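Local coordinates for putative ABC-transporter ATP-binding protein (Alicyclobacillus acidocaldarius, PDB 1Z47) that probably binds and hydrolyses ATP to drive import of sulfate, as the ATPase subunit of a putative sulfate ABC transporter, at residues B[148-151]-B[152-155]; B[139-142]-B[143-147]; B[176-179]-B[180-184]; B[100-103]-B[104-108]; B[185-188]-B[189-193]. All coordinates share one frame; numbering follows the deposited sequence.

Interaction 1: residues B[148-151]-B[152-155]; sequences GGQQ and QRVA
Matching first torsions start Q150 and R153 alike: each CG lies next to its own backbone N (chi1 -63° in Q150, -60° in R153), after which Q150 runs on extended while R153 folds at chi2 and chi3. The folded R153 chain crosses Q150 obliquely, bringing NH2 of R153 3.7 Å from CG of Q150 and the Q150 CA over one guanidinium face, toward its rim. Amide and guanidinium planes are steeply inclined, 77° apart. A water joins the two polar ends, accepting from Q150 NE2 at 3.2 Å and from R153 NH1 at 2.8 Å. A second water links Q152, whose bent chain lays CG 3.5 Å from G148 O, to the backbone: it accepts from Q152 NE2 at 2.8 Å and donates to G148 O at 2.9 Å. That carbonyl also takes the helical bond from Q152 N, at 3.0 Å. This is the first part of helix 148-160, opening with the glycines and Q150 of the LSGGQ signature of ABC ATPases. Q150 OE1 bonds to S147 N, while R153 NE and NH1 reach the carbonyls of M133 and R134. Q150 thus gives the guanidinium carbon contact, while those two carbonyls and the water probably help stabilise its positive charge and fix its rotation, tying the helix start to the preceding loop.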
loop_
_atom_site.group_PDB
_atom_site.type_symbol
_atom_site.label_atom_id
_atom_site.label_comp_id
_atom_site.label_asym_id
_atom_site.label_seq_id
_atom_site.Cartn_x
_atom_site.Cartn_y
_atom_site.Cartn_z
ATOM N N GLY B 148 -9.506 -12.011 11.363
ATOM C CA GLY B 148 -9.780 -11.930 9.934
ATOM C C GLY B 148 -8.694 -12.685 9.184
ATOM O O GLY B 148 -8.966 -13.399 8.216
ATOM N N GLY B 149 -7.456 -12.548 9.651
ATOM C CA GLY B 149 -6.344 -13.234 9.011
ATOM C C GLY B 149 -6.578 -14.728 8.959
ATOM O O GLY B 149 -6.408 -15.356 7.905
ATOM N N GLN B 150 -6.958 -15.309 10.097
ATOM C CA GLN B 150 -7.223 -16.745 10.148
ATOM C C GLN B 150 -8.438 -17.096 9.289
ATOM O O GLN B 150 -8.466 -18.147 8.664
ATOM C CB GLN B 150 -7.441 -17.214 11.601
ATOM C CG GLN B 150 -6.210 -17.022 12.493
ATOM C CD GLN B 150 -6.517 -17.149 13.979
ATOM O OE1 GLN B 150 -7.617 -16.828 14.435
ATOM N NE2 GLN B 150 -5.534 -17.593 14.743
ATOM N N GLN B 151 -9.437 -16.220 9.236
ATOM C CA GLN B 151 -10.617 -16.503 8.421
ATOM C C GLN B 151 -10.277 -16.621 6.936
ATOM O O GLN B 151 -10.930 -17.372 6.206
ATOM C CB GLN B 151 -11.696 -15.428 8.615
ATOM C CG GLN B 151 -12.474 -15.592 9.929
ATOM C CD GLN B 151 -13.596 -14.572 10.090
ATOM O OE1 GLN B 151 -13.522 -13.695 10.946
ATOM N NE2 GLN B 151 -14.643 -14.690 9.265
ATOM N N GLN B 152 -9.277 -15.862 6.485
ATOM C CA GLN B 152 -8.840 -15.931 5.077
ATOM C C GLN B 152 -8.115 -17.259 4.849
ATOM O O GLN B 152 -8.215 -17.848 3.779
ATOM C CB GLN B 152 -7.887 -14.778 4.732
ATOM C CG GLN B 152 -8.538 -13.410 4.696
ATOM C CD GLN B 152 -9.774 -13.388 3.820
ATOM O OE1 GLN B 152 -9.774 -13.927 2.710
ATOM N NE2 GLN B 152 -10.842 -12.761 4.317
ATOM N N ARG B 153 -7.367 -17.731 5.842
ATOM C CA ARG B 153 -6.699 -19.012 5.656
ATOM C C ARG B 153 -7.763 -20.106 5.497
ATOM O O ARG B 153 -7.604 -21.041 4.700
ATOM C CB ARG B 153 -5.766 -19.339 6.830
ATOM C CG ARG B 153 -4.660 -18.306 7.043
ATOM C CD ARG B 153 -3.362 -18.918 7.593
ATOM N NE ARG B 153 -3.500 -19.552 8.907
ATOM C CZ ARG B 153 -3.492 -18.920 10.078
ATOM N NH1 ARG B 153 -3.623 -19.620 11.200
ATOM N NH2 ARG B 153 -3.342 -17.602 10.148
ATOM N N VAL B 154 -8.866 -19.984 6.225
ATOM C CA VAL B 154 -9.925 -20.986 6.141
ATOM C C VAL B 154 -10.608 -20.939 4.772
ATOM O O VAL B 154 -10.928 -21.970 4.195
ATOM C CB VAL B 154 -10.989 -20.804 7.282
ATOM C CG1 VAL B 154 -12.106 -21.830 7.137
ATOM C CG2 VAL B 154 -10.327 -20.966 8.655
ATOM N N ALA B 155 -10.810 -19.736 4.245
ATOM C CA ALA B 155 -11.447 -19.572 2.943
ATOM C C ALA B 155 -10.574 -20.202 1.851
ATOM O O ALA B 155 -11.073 -20.849 0.926
ATOM C CB ALA B 155 -11.682 -18.051 2.657
HETATM O O HOH W 1 -11.107 -11.827 6.974
HETATM O O HOH W 2 -2.682 -18.039 13.296
#

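Interaction 2: residues B[139-142]-B[143-147]; sequences ANRF and PHELS
R141 and F142 meet E145 in the loop that leads into the LSGGQ signature helix of the ABC ATPase, where 143-145 form a short 3-10 turn. Two hydrogen bonds close the bend in opposite directions: E145 N donates to F142 O at 2.8 Å, and F142 N donates to E145 OE1 at 2.9 Å in a nearly straight bond (166°) that uses the anti lone pair of the carboxylate. Charge adds a looser tie. NE of R141 is 4.5 Å from OE2 of E145, which lies well out of the guanidinium plane, and a water bridges these two atoms weakly; NH1 of R141 turns instead to N140 OD1, at 2.7 Å. Among apolar contacts, F142 CB rests on P143 CD and R141 CB on L146 CD2, 3.9 Å away. P143 and L146 also pack on Q151 of the helix that follows. E145 and the F142 side chain run side by side, so that E145 OE1 also sits at the ring edge, 3.7 Å from F142 CD1.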
loop_
_atom_site.group_PDB
_atom_site.type_symbol
_atom_site.label_atom_id
_atom_site.label_comp_id
_atom_site.label_asym_id
_atom_site.label_seq_id
_atom_site.Cartn_x
_atom_site.Cartn_y
_atom_site.Cartn_z
ATOM N N ALA B 139 -9.622 -26.074 14.234
ATOM C CA ALA B 139 -10.602 -26.975 13.598
ATOM C C ALA B 139 -12.007 -26.953 14.207
ATOM O O ALA B 139 -13.020 -26.938 13.483
ATOM C CB ALA B 139 -10.080 -28.426 13.621
ATOM N N ASN B 140 -12.070 -26.991 15.532
ATOM C CA ASN B 140 -13.370 -26.989 16.208
ATOM C C ASN B 140 -13.871 -25.602 16.592
ATOM O O ASN B 140 -14.807 -25.474 17.388
ATOM C CB ASN B 140 -13.367 -27.890 17.458
ATOM C CG ASN B 140 -12.263 -27.547 18.448
ATOM O OD1 ASN B 140 -11.705 -26.433 18.442
ATOM N ND2 ASN B 140 -11.942 -28.511 19.320
ATOM N N ARG B 141 -13.293 -24.563 15.999
ATOM C CA ARG B 141 -13.740 -23.198 16.288
ATOM C C ARG B 141 -14.678 -22.716 15.171
ATOM O O ARG B 141 -14.658 -23.248 14.056
ATOM C CB ARG B 141 -12.520 -22.263 16.374
ATOM C CG ARG B 141 -11.484 -22.597 17.492
ATOM C CD ARG B 141 -12.138 -22.723 18.839
ATOM N NE ARG B 141 -11.242 -22.548 19.983
ATOM C CZ ARG B 141 -10.697 -23.532 20.699
ATOM N NH1 ARG B 141 -10.920 -24.809 20.401
ATOM N NH2 ARG B 141 -9.979 -23.226 21.777
ATOM N N PHE B 142 -15.508 -21.722 15.462
ATOM C CA PHE B 142 -16.392 -21.147 14.448
ATOM C C PHE B 142 -15.712 -19.885 13.918
ATOM O O PHE B 142 -14.934 -19.268 14.632
ATOM C CB PHE B 142 -17.749 -20.809 15.067
ATOM C CG PHE B 142 -18.518 -22.014 15.459
ATOM C CD1 PHE B 142 -18.317 -22.609 16.700
ATOM C CD2 PHE B 142 -19.363 -22.631 14.539
ATOM C CE1 PHE B 142 -18.950 -23.826 17.029
ATOM C CE2 PHE B 142 -20.005 -23.845 14.845
ATOM C CZ PHE B 142 -19.802 -24.445 16.090
ATOM N N PRO B 143 -16.015 -19.474 12.674
ATOM C CA PRO B 143 -15.414 -18.279 12.063
ATOM C C PRO B 143 -15.333 -17.022 12.946
ATOM O O PRO B 143 -14.303 -16.349 12.961
ATOM C CB PRO B 143 -16.265 -18.077 10.807
ATOM C CG PRO B 143 -16.557 -19.517 10.406
ATOM C CD PRO B 143 -16.976 -20.102 11.753
ATOM N N HIS B 144 -16.389 -16.719 13.703
ATOM C CA HIS B 144 -16.381 -15.526 14.551
ATOM C C HIS B 144 -15.335 -15.576 15.673
ATOM O O HIS B 144 -15.003 -14.549 16.270
ATOM C CB HIS B 144 -17.777 -15.282 15.164
ATOM C CG HIS B 144 -18.069 -16.116 16.382
ATOM N ND1 HIS B 144 -18.680 -17.352 16.317
ATOM C CD2 HIS B 144 -17.820 -15.890 17.697
ATOM C CE1 HIS B 144 -18.797 -17.851 17.536
ATOM N NE2 HIS B 144 -18.285 -16.983 18.392
ATOM N N GLU B 145 -14.810 -16.763 15.953
ATOM C CA GLU B 145 -13.812 -16.947 17.010
ATOM C C GLU B 145 -12.385 -16.693 16.542
ATOM O O GLU B 145 -11.450 -16.646 17.354
ATOM C CB GLU B 145 -13.905 -18.376 17.573
ATOM C CG GLU B 145 -15.241 -18.683 18.250
ATOM C CD GLU B 145 -15.227 -20.038 18.960
ATOM O OE1 GLU B 145 -15.377 -21.081 18.277
ATOM O OE2 GLU B 145 -15.043 -20.062 20.197
ATOM N N LEU B 146 -12.232 -16.514 15.235
ATOM C CA LEU B 146 -10.939 -16.306 14.604
ATOM C C LEU B 146 -10.707 -14.868 14.153
ATOM O O LEU B 146 -11.651 -14.105 13.992
ATOM C CB LEU B 146 -10.838 -17.211 13.382
ATOM C CG LEU B 146 -11.311 -18.647 13.594
ATOM C CD1 LEU B 146 -11.132 -19.421 12.281
ATOM C CD2 LEU B 146 -10.536 -19.305 14.726
ATOM N N SER B 147 -9.441 -14.506 13.958
ATOM C CA SER B 147 -9.087 -13.179 13.455
ATOM C C SER B 147 -9.413 -13.194 11.959
ATOM O O SER B 147 -9.580 -14.263 11.355
ATOM C CB SER B 147 -7.585 -12.920 13.627
ATOM O OG SER B 147 -6.822 -13.886 12.907
HETATM O O HOH W 3 -12.194 -19.674 20.110
#

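Interaction 3: residues B[176-179]-B[180-184]; sequences IDTQ and IRREL
I176 lies across I180 at about a right angle, its CG1 3.9 Å and its CD1 4.0 Å from I180 CG2, and so packs the residue ahead of the N-cap against the first turn. T178 and R182 run side by side in the same direction. With chi1 of -58° the T178 hydroxyl stands beside the backbone N, which leaves CG2 to meet the extended arginine, 3.6 Å from both NE and NH2 of R182. One residue further on, Q179 and E183 also point the same way, with Q179 CG 4.0 Å from E183 OE1 and the amide and carboxylate planes 45° apart. D177 holds the N-cap position, and its carbonyl starts the helical bonding by accepting from R181 N at 2.9 Å; R182 N follows to T178 O at 3.1 Å. I176 and D177 probably end the D-loop that follows Walker B in ABC ATPases, and the helix start beyond it faces the second subunit. There D177 OD2 bonds to S50 N of the second subunit, within the probable P-loop, and T178 OG1 to H204 ND1 of the second subunit, while R182 has a long, weak ion pair with D205 of that subunit. Carbon contacts and helical bonds thus shape the turn within the chain, while the polar ends of D177 and T178 bond across the dimer interface, consistent with the D-loop linking the two nucleotide sites.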
loop_
_atom_site.group_PDB
_atom_site.type_symbol
_atom_site.label_atom_id
_atom_site.label_comp_id
_atom_site.label_asym_id
_atom_site.label_seq_id
_atom_site.Cartn_x
_atom_site.Cartn_y
_atom_site.Cartn_z
ATOM N N ILE B 176 -8.710 -4.861 5.011
ATOM C CA ILE B 176 -7.745 -5.510 5.900
ATOM C C ILE B 176 -6.668 -4.484 6.274
ATOM O O ILE B 176 -6.422 -3.547 5.519
ATOM C CB ILE B 176 -7.021 -6.673 5.176
ATOM C CG1 ILE B 176 -6.402 -7.639 6.184
ATOM C CG2 ILE B 176 -5.894 -6.115 4.311
ATOM C CD1 ILE B 176 -7.406 -8.558 6.825
ATOM N N ASP B 177 -6.035 -4.661 7.432
ATOM C CA ASP B 177 -4.960 -3.767 7.853
ATOM C C ASP B 177 -3.762 -4.069 6.959
ATOM O O ASP B 177 -3.506 -5.234 6.618
ATOM C CB ASP B 177 -4.560 -4.023 9.321
ATOM C CG ASP B 177 -5.456 -3.287 10.324
ATOM O OD1 ASP B 177 -6.404 -2.598 9.891
ATOM O OD2 ASP B 177 -5.209 -3.399 11.549
ATOM N N THR B 178 -3.034 -3.018 6.598
ATOM C CA THR B 178 -1.845 -3.115 5.749
ATOM C C THR B 178 -0.857 -4.235 6.131
ATOM O O THR B 178 -0.375 -4.979 5.271
ATOM C CB THR B 178 -1.071 -1.774 5.763
ATOM O OG1 THR B 178 -1.936 -0.722 5.317
ATOM C CG2 THR B 178 0.144 -1.837 4.856
ATOM N N GLN B 179 -0.552 -4.350 7.412
ATOM C CA GLN B 179 0.415 -5.350 7.846
ATOM C C GLN B 179 -0.072 -6.784 7.667
ATOM O O GLN B 179 0.689 -7.670 7.256
ATOM C CB GLN B 179 0.778 -5.107 9.309
ATOM C CG GLN B 179 1.778 -6.107 9.875
ATOM C CD GLN B 179 1.954 -5.946 11.372
ATOM O OE1 GLN B 179 0.977 -5.879 12.126
ATOM N NE2 GLN B 179 3.195 -5.894 11.811
ATOM N N ILE B 180 -1.337 -7.021 7.985
ATOM C CA ILE B 180 -1.893 -8.362 7.847
ATOM C C ILE B 180 -2.059 -8.699 6.362
ATOM O O ILE B 180 -1.829 -9.839 5.943
ATOM C CB ILE B 180 -3.217 -8.463 8.623
ATOM C CG1 ILE B 180 -2.901 -8.337 10.126
ATOM C CG2 ILE B 180 -3.902 -9.797 8.343
ATOM C CD1 ILE B 180 -4.094 -8.069 11.007
ATOM N N ARG B 181 -2.419 -7.699 5.564
ATOM C CA ARG B 181 -2.570 -7.881 4.117
ATOM C C ARG B 181 -1.232 -8.390 3.555
ATOM O O ARG B 181 -1.188 -9.291 2.712
ATOM C CB ARG B 181 -2.926 -6.533 3.482
ATOM C CG ARG B 181 -3.465 -6.560 2.059
ATOM C CD ARG B 181 -3.935 -5.140 1.687
ATOM N NE ARG B 181 -4.071 -4.910 0.248
ATOM C CZ ARG B 181 -4.968 -5.500 -0.540
ATOM N NH1 ARG B 181 -5.835 -6.373 -0.035
ATOM N NH2 ARG B 181 -4.996 -5.215 -1.839
ATOM N N ARG B 182 -0.136 -7.809 4.032
ATOM C CA ARG B 182 1.181 -8.206 3.562
ATOM C C ARG B 182 1.545 -9.618 4.004
ATOM O O ARG B 182 2.162 -10.374 3.237
ATOM C CB ARG B 182 2.252 -7.207 4.031
ATOM C CG ARG B 182 2.142 -5.838 3.357
ATOM C CD ARG B 182 3.372 -4.983 3.605
ATOM N NE ARG B 182 3.030 -3.562 3.608
ATOM C CZ ARG B 182 3.912 -2.570 3.725
ATOM N NH1 ARG B 182 5.212 -2.838 3.848
ATOM N NH2 ARG B 182 3.493 -1.305 3.722
ATOM N N GLU B 183 1.189 -9.983 5.232
ATOM C CA GLU B 183 1.497 -11.338 5.685
ATOM C C GLU B 183 0.642 -12.290 4.871
ATOM O O GLU B 183 1.093 -13.360 4.485
ATOM C CB GLU B 183 1.204 -11.524 7.182
ATOM C CG GLU B 183 2.045 -10.649 8.097
ATOM C CD GLU B 183 1.655 -10.787 9.563
ATOM O OE1 GLU B 183 2.227 -10.051 10.404
ATOM O OE2 GLU B 183 0.781 -11.633 9.876
ATOM N N LEU B 184 -0.596 -11.900 4.596
ATOM C CA LEU B 184 -1.464 -12.762 3.800
ATOM C C LEU B 184 -0.935 -13.059 2.392
ATOM O O LEU B 184 -0.932 -14.219 1.942
ATOM C CB LEU B 184 -2.870 -12.148 3.696
ATOM C CG LEU B 184 -3.790 -12.436 4.886
ATOM C CD1 LEU B 184 -5.162 -11.843 4.627
ATOM C CD2 LEU B 184 -3.880 -13.963 5.100
#

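Interaction 4: residues B[100-103]-B[104-108]; sequences QHMT and VYDNV
T103, the residue most covered here, and M102 before it meet D106 and N107 at the start of helix 104-109, with T103 as the N-cap. M102 crosses D106 at about a right angle with its CG 3.5 Å from D106 CB; further on, SD lies 3.7 Å from D106 O. The T103 chi1 of 57° swings OG1 over the start of the helix, where it accepts from D106 N at 3.2 Å in a fairly straight bond (161°). This N-cap bond is complemented by a water between T103 N, from which it accepts at 3.0 Å, and D106 OD2. N107 grips the carbonyl of T103 twice: its backbone N donates the helical bond to T103 O at 2.8 Å, and its ND2, 3.1 Å from the same oxygen, comes from well above the carbonyl plane, 61° out of it. The other end of that amide, OD1, bonds to F99 N in the loop before. V104 packs on V154 of helix 148-160, on L146 and on L130. The site probably belongs to the helical subdomain that follows the Q-loop in ABC ATPases. T103 OG1 and O, D106 N and the N107 amide all have partners at this helix start, and the double hold on T103 O joins the incoming loop to the helix while F99 keeps the N107 amide turned.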
loop_
_atom_site.group_PDB
_atom_site.type_symbol
_atom_site.label_atom_id
_atom_site.label_comp_id
_atom_site.label_asym_id
_atom_site.label_seq_id
_atom_site.Cartn_x
_atom_site.Cartn_y
_atom_site.Cartn_z
ATOM N N GLN B 100 -20.633 -19.061 8.793
ATOM C CA GLN B 100 -20.528 -18.649 10.184
ATOM C C GLN B 100 -21.003 -19.616 11.256
ATOM O O GLN B 100 -20.549 -19.554 12.396
ATOM C CB GLN B 100 -21.260 -17.316 10.355
ATOM C CG GLN B 100 -20.749 -16.227 9.418
ATOM C CD GLN B 100 -19.275 -15.935 9.623
ATOM O OE1 GLN B 100 -18.841 -15.619 10.734
ATOM N NE2 GLN B 100 -18.496 -16.041 8.554
ATOM N N HIS B 101 -21.901 -20.520 10.897
ATOM C CA HIS B 101 -22.446 -21.444 11.880
ATOM C C HIS B 101 -21.889 -22.857 11.766
ATOM O O HIS B 101 -22.407 -23.811 12.349
ATOM C CB HIS B 101 -23.961 -21.396 11.747
ATOM C CG HIS B 101 -24.471 -20.007 11.526
ATOM N ND1 HIS B 101 -25.031 -19.598 10.333
ATOM C CD2 HIS B 101 -24.407 -18.901 12.307
ATOM C CE1 HIS B 101 -25.287 -18.303 10.390
ATOM N NE2 HIS B 101 -24.918 -17.856 11.577
ATOM N N MET B 102 -20.792 -22.958 11.031
ATOM C CA MET B 102 -20.103 -24.215 10.797
ATOM C C MET B 102 -18.691 -24.044 11.343
ATOM O O MET B 102 -18.122 -22.949 11.269
ATOM C CB MET B 102 -19.992 -24.462 9.301
ATOM C CG MET B 102 -20.550 -25.754 8.807
ATOM S SD MET B 102 -20.360 -25.797 7.002
ATOM C CE MET B 102 -21.985 -25.110 6.547
ATOM N N THR B 103 -18.129 -25.115 11.883
ATOM C CA THR B 103 -16.767 -25.056 12.375
ATOM C C THR B 103 -15.828 -24.944 11.166
ATOM O O THR B 103 -16.227 -25.115 10.013
ATOM C CB THR B 103 -16.379 -26.327 13.129
ATOM O OG1 THR B 103 -16.562 -27.463 12.266
ATOM C CG2 THR B 103 -17.217 -26.468 14.413
ATOM N N VAL B 104 -14.585 -24.628 11.470
ATOM C CA VAL B 104 -13.551 -24.520 10.482
ATOM C C VAL B 104 -13.506 -25.844 9.733
ATOM O O VAL B 104 -13.546 -25.872 8.495
ATOM C CB VAL B 104 -12.238 -24.224 11.175
ATOM C CG1 VAL B 104 -11.055 -24.417 10.202
ATOM C CG2 VAL B 104 -12.285 -22.774 11.726
ATOM N N TYR B 105 -13.481 -26.943 10.471
ATOM C CA TYR B 105 -13.432 -28.265 9.829
ATOM C C TYR B 105 -14.547 -28.447 8.801
ATOM O O TYR B 105 -14.325 -28.923 7.674
ATOM C CB TYR B 105 -13.561 -29.377 10.875
ATOM C CG TYR B 105 -13.525 -30.776 10.280
ATOM C CD1 TYR B 105 -12.373 -31.557 10.358
ATOM C CD2 TYR B 105 -14.641 -31.315 9.645
ATOM C CE1 TYR B 105 -12.332 -32.853 9.821
ATOM C CE2 TYR B 105 -14.613 -32.597 9.105
ATOM C CZ TYR B 105 -13.452 -33.360 9.200
ATOM O OH TYR B 105 -13.421 -34.632 8.670
ATOM N N ASP B 106 -15.759 -28.098 9.184
ATOM C CA ASP B 106 -16.881 -28.295 8.275
ATOM C C ASP B 106 -16.902 -27.312 7.124
ATOM O O ASP B 106 -17.363 -27.651 6.032
ATOM C CB ASP B 106 -18.197 -28.276 9.049
ATOM C CG ASP B 106 -18.373 -29.515 9.892
ATOM O OD1 ASP B 106 -17.665 -30.511 9.629
ATOM O OD2 ASP B 106 -19.216 -29.509 10.804
ATOM N N ASN B 107 -16.395 -26.104 7.360
ATOM C CA ASN B 107 -16.329 -25.104 6.298
ATOM C C ASN B 107 -15.417 -25.630 5.201
ATOM O O ASN B 107 -15.737 -25.535 4.018
ATOM C CB ASN B 107 -15.754 -23.794 6.822
ATOM C CG ASN B 107 -16.824 -22.768 7.109
ATOM O OD1 ASN B 107 -17.326 -22.106 6.196
ATOM N ND2 ASN B 107 -17.193 -22.637 8.380
ATOM N N VAL B 108 -14.283 -26.195 5.617
ATOM C CA VAL B 108 -13.289 -26.733 4.689
ATOM C C VAL B 108 -13.665 -28.040 3.988
ATOM O O VAL B 108 -13.221 -28.278 2.870
ATOM C CB VAL B 108 -11.924 -26.933 5.396
ATOM C CG1 VAL B 108 -10.986 -27.755 4.525
ATOM C CG2 VAL B 108 -11.296 -25.576 5.687
HETATM O O HOH W 4 -19.872 -27.560 12.199
#

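Interaction 5: residues B[185-188]-B[189-193]; sequences RTFV and RQVHD
The F187 ring carries V191 over one face: CG2 lies 3.8 Å from the ring centroid, 22° off the normal, a CH-pi contact that comes closest to CE1 and CZ. The guanidinium of R189 has H192 CD2 above one face and the D193 carboxylate at its edge, and D193 OD2 also borders the H192 ring edge. All sit on helix 178-195, the helix of the beta-alpha-beta crossover between strands 166-170 and 198-203 in this P-loop NTPase fold. The F187 torsion (chi1 176°, CG opposite the backbone N) sends the ring down the helix toward V191 and R153 of helix 148-160. R189 NH2 forms a salt bridge with D193 OD2 at 3.0 Å, on the syn lone pair, and its NE adds weak bonds to both carboxylate oxygens. R189 is gripped further by V212 O and D214, and H192 ND1 by S199. The F187-V191 pair is also joined through the backbone, V191 N donating to F187 O at 2.8 Å.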
loop_
_atom_site.group_PDB
_atom_site.type_symbol
_atom_site.label_atom_id
_atom_site.label_comp_id
_atom_site.label_asym_id
_atom_site.label_seq_id
_atom_site.Cartn_x
_atom_site.Cartn_y
_atom_site.Cartn_z
ATOM N N ARG B 185 -0.491 -12.029 1.675
ATOM C CA ARG B 185 -0.007 -12.279 0.321
ATOM C C ARG B 185 1.199 -13.206 0.345
ATOM O O ARG B 185 1.367 -14.004 -0.559
ATOM C CB ARG B 185 0.356 -10.975 -0.391
ATOM C CG ARG B 185 1.517 -10.251 0.213
ATOM C CD ARG B 185 1.975 -9.113 -0.701
ATOM N NE ARG B 185 2.640 -8.043 0.035
ATOM C CZ ARG B 185 3.607 -8.219 0.937
ATOM N NH1 ARG B 185 4.048 -9.436 1.236
ATOM N NH2 ARG B 185 4.134 -7.164 1.551
ATOM N N THR B 186 2.032 -13.115 1.378
ATOM C CA THR B 186 3.198 -13.987 1.466
ATOM C C THR B 186 2.732 -15.425 1.703
ATOM O O THR B 186 3.332 -16.379 1.208
ATOM C CB THR B 186 4.152 -13.538 2.606
ATOM O OG1 THR B 186 4.779 -12.307 2.229
ATOM C CG2 THR B 186 5.230 -14.573 2.857
ATOM N N PHE B 187 1.633 -15.569 2.430
ATOM C CA PHE B 187 1.092 -16.888 2.716
ATOM C C PHE B 187 0.475 -17.509 1.470
ATOM O O PHE B 187 0.734 -18.685 1.154
ATOM C CB PHE B 187 0.040 -16.779 3.816
ATOM C CG PHE B 187 -0.649 -18.064 4.106
ATOM C CD1 PHE B 187 0.068 -19.158 4.553
ATOM C CD2 PHE B 187 -2.019 -18.176 3.944
ATOM C CE1 PHE B 187 -0.574 -20.354 4.830
ATOM C CE2 PHE B 187 -2.665 -19.355 4.214
ATOM C CZ PHE B 187 -1.943 -20.448 4.664
ATOM N N VAL B 188 -0.340 -16.721 0.768
ATOM C CA VAL B 188 -0.999 -17.182 -0.445
ATOM C C VAL B 188 0.066 -17.637 -1.443
ATOM O O VAL B 188 -0.109 -18.646 -2.131
ATOM C CB VAL B 188 -1.860 -16.057 -1.094
ATOM C CG1 VAL B 188 -2.208 -16.431 -2.533
ATOM C CG2 VAL B 188 -3.152 -15.831 -0.286
ATOM N N ARG B 189 1.165 -16.894 -1.515
ATOM C CA ARG B 189 2.249 -17.264 -2.429
ATOM C C ARG B 189 2.866 -18.599 -1.999
ATOM O O ARG B 189 3.042 -19.493 -2.815
ATOM C CB ARG B 189 3.342 -16.178 -2.474
ATOM C CG ARG B 189 4.485 -16.463 -3.477
ATOM C CD ARG B 189 4.079 -16.358 -4.962
ATOM N NE ARG B 189 4.789 -17.368 -5.763
ATOM C CZ ARG B 189 5.117 -17.265 -7.048
ATOM N NH1 ARG B 189 4.824 -16.182 -7.750
ATOM N NH2 ARG B 189 5.737 -18.272 -7.643
ATOM N N GLN B 190 3.184 -18.746 -0.717
ATOM C CA GLN B 190 3.777 -20.005 -0.249
ATOM C C GLN B 190 2.825 -21.181 -0.518
ATOM O O GLN B 190 3.246 -22.265 -0.948
ATOM C CB GLN B 190 4.125 -19.919 1.250
ATOM C CG GLN B 190 4.394 -21.272 1.891
ATOM C CD GLN B 190 4.776 -21.173 3.358
ATOM O OE1 GLN B 190 5.913 -20.822 3.692
ATOM N NE2 GLN B 190 3.825 -21.479 4.245
ATOM N N VAL B 191 1.538 -20.964 -0.286
ATOM C CA VAL B 191 0.569 -22.016 -0.532
ATOM C C VAL B 191 0.574 -22.364 -2.032
ATOM O O VAL B 191 0.688 -23.534 -2.408
ATOM C CB VAL B 191 -0.824 -21.588 -0.052
ATOM C CG1 VAL B 191 -1.888 -22.519 -0.610
ATOM C CG2 VAL B 191 -0.866 -21.622 1.480
ATOM N N HIS B 192 0.474 -21.346 -2.887
ATOM C CA HIS B 192 0.488 -21.560 -4.331
ATOM C C HIS B 192 1.675 -22.414 -4.788
ATOM O O HIS B 192 1.521 -23.344 -5.567
ATOM C CB HIS B 192 0.560 -20.224 -5.071
ATOM C CG HIS B 192 0.834 -20.367 -6.534
ATOM N ND1 HIS B 192 -0.167 -20.558 -7.465
ATOM C CD2 HIS B 192 1.999 -20.353 -7.225
ATOM C CE1 HIS B 192 0.371 -20.651 -8.671
ATOM N NE2 HIS B 192 1.682 -20.531 -8.555
ATOM N N ASP B 193 2.862 -22.067 -4.323
ATOM C CA ASP B 193 4.039 -22.796 -4.721
ATOM C C ASP B 193 3.959 -24.223 -4.242
ATOM O O ASP B 193 4.498 -25.131 -4.875
ATOM C CB ASP B 193 5.283 -22.098 -4.179
ATOM C CG ASP B 193 5.530 -20.773 -4.873
ATOM O OD1 ASP B 193 6.343 -19.957 -4.388
ATOM O OD2 ASP B 193 4.893 -20.562 -5.921
#

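Along the chain the contacts run in series, interaction 4, 2, 1, 3, 5, none nesting in or crossing another. Each is local, within one continuous run of residues; longer loops are closed where one interaction touches another. Interaction 4 starts helix 104-109, and interaction 2 returns to it through probable backbone bonds from A139 O and R141 O to Y105 and V104. Interaction 1 follows at once on helix 148-160, where V154 packs against both. Helix 178-195 holds interactions 3 and 5 in succession: L184 lies on Q152 and F187 on R153, joining the helix of the central beta-alpha-beta unit to the signature helix. Interactions 2 and 4 do not touch 3 or 5; interaction 1 bridges them.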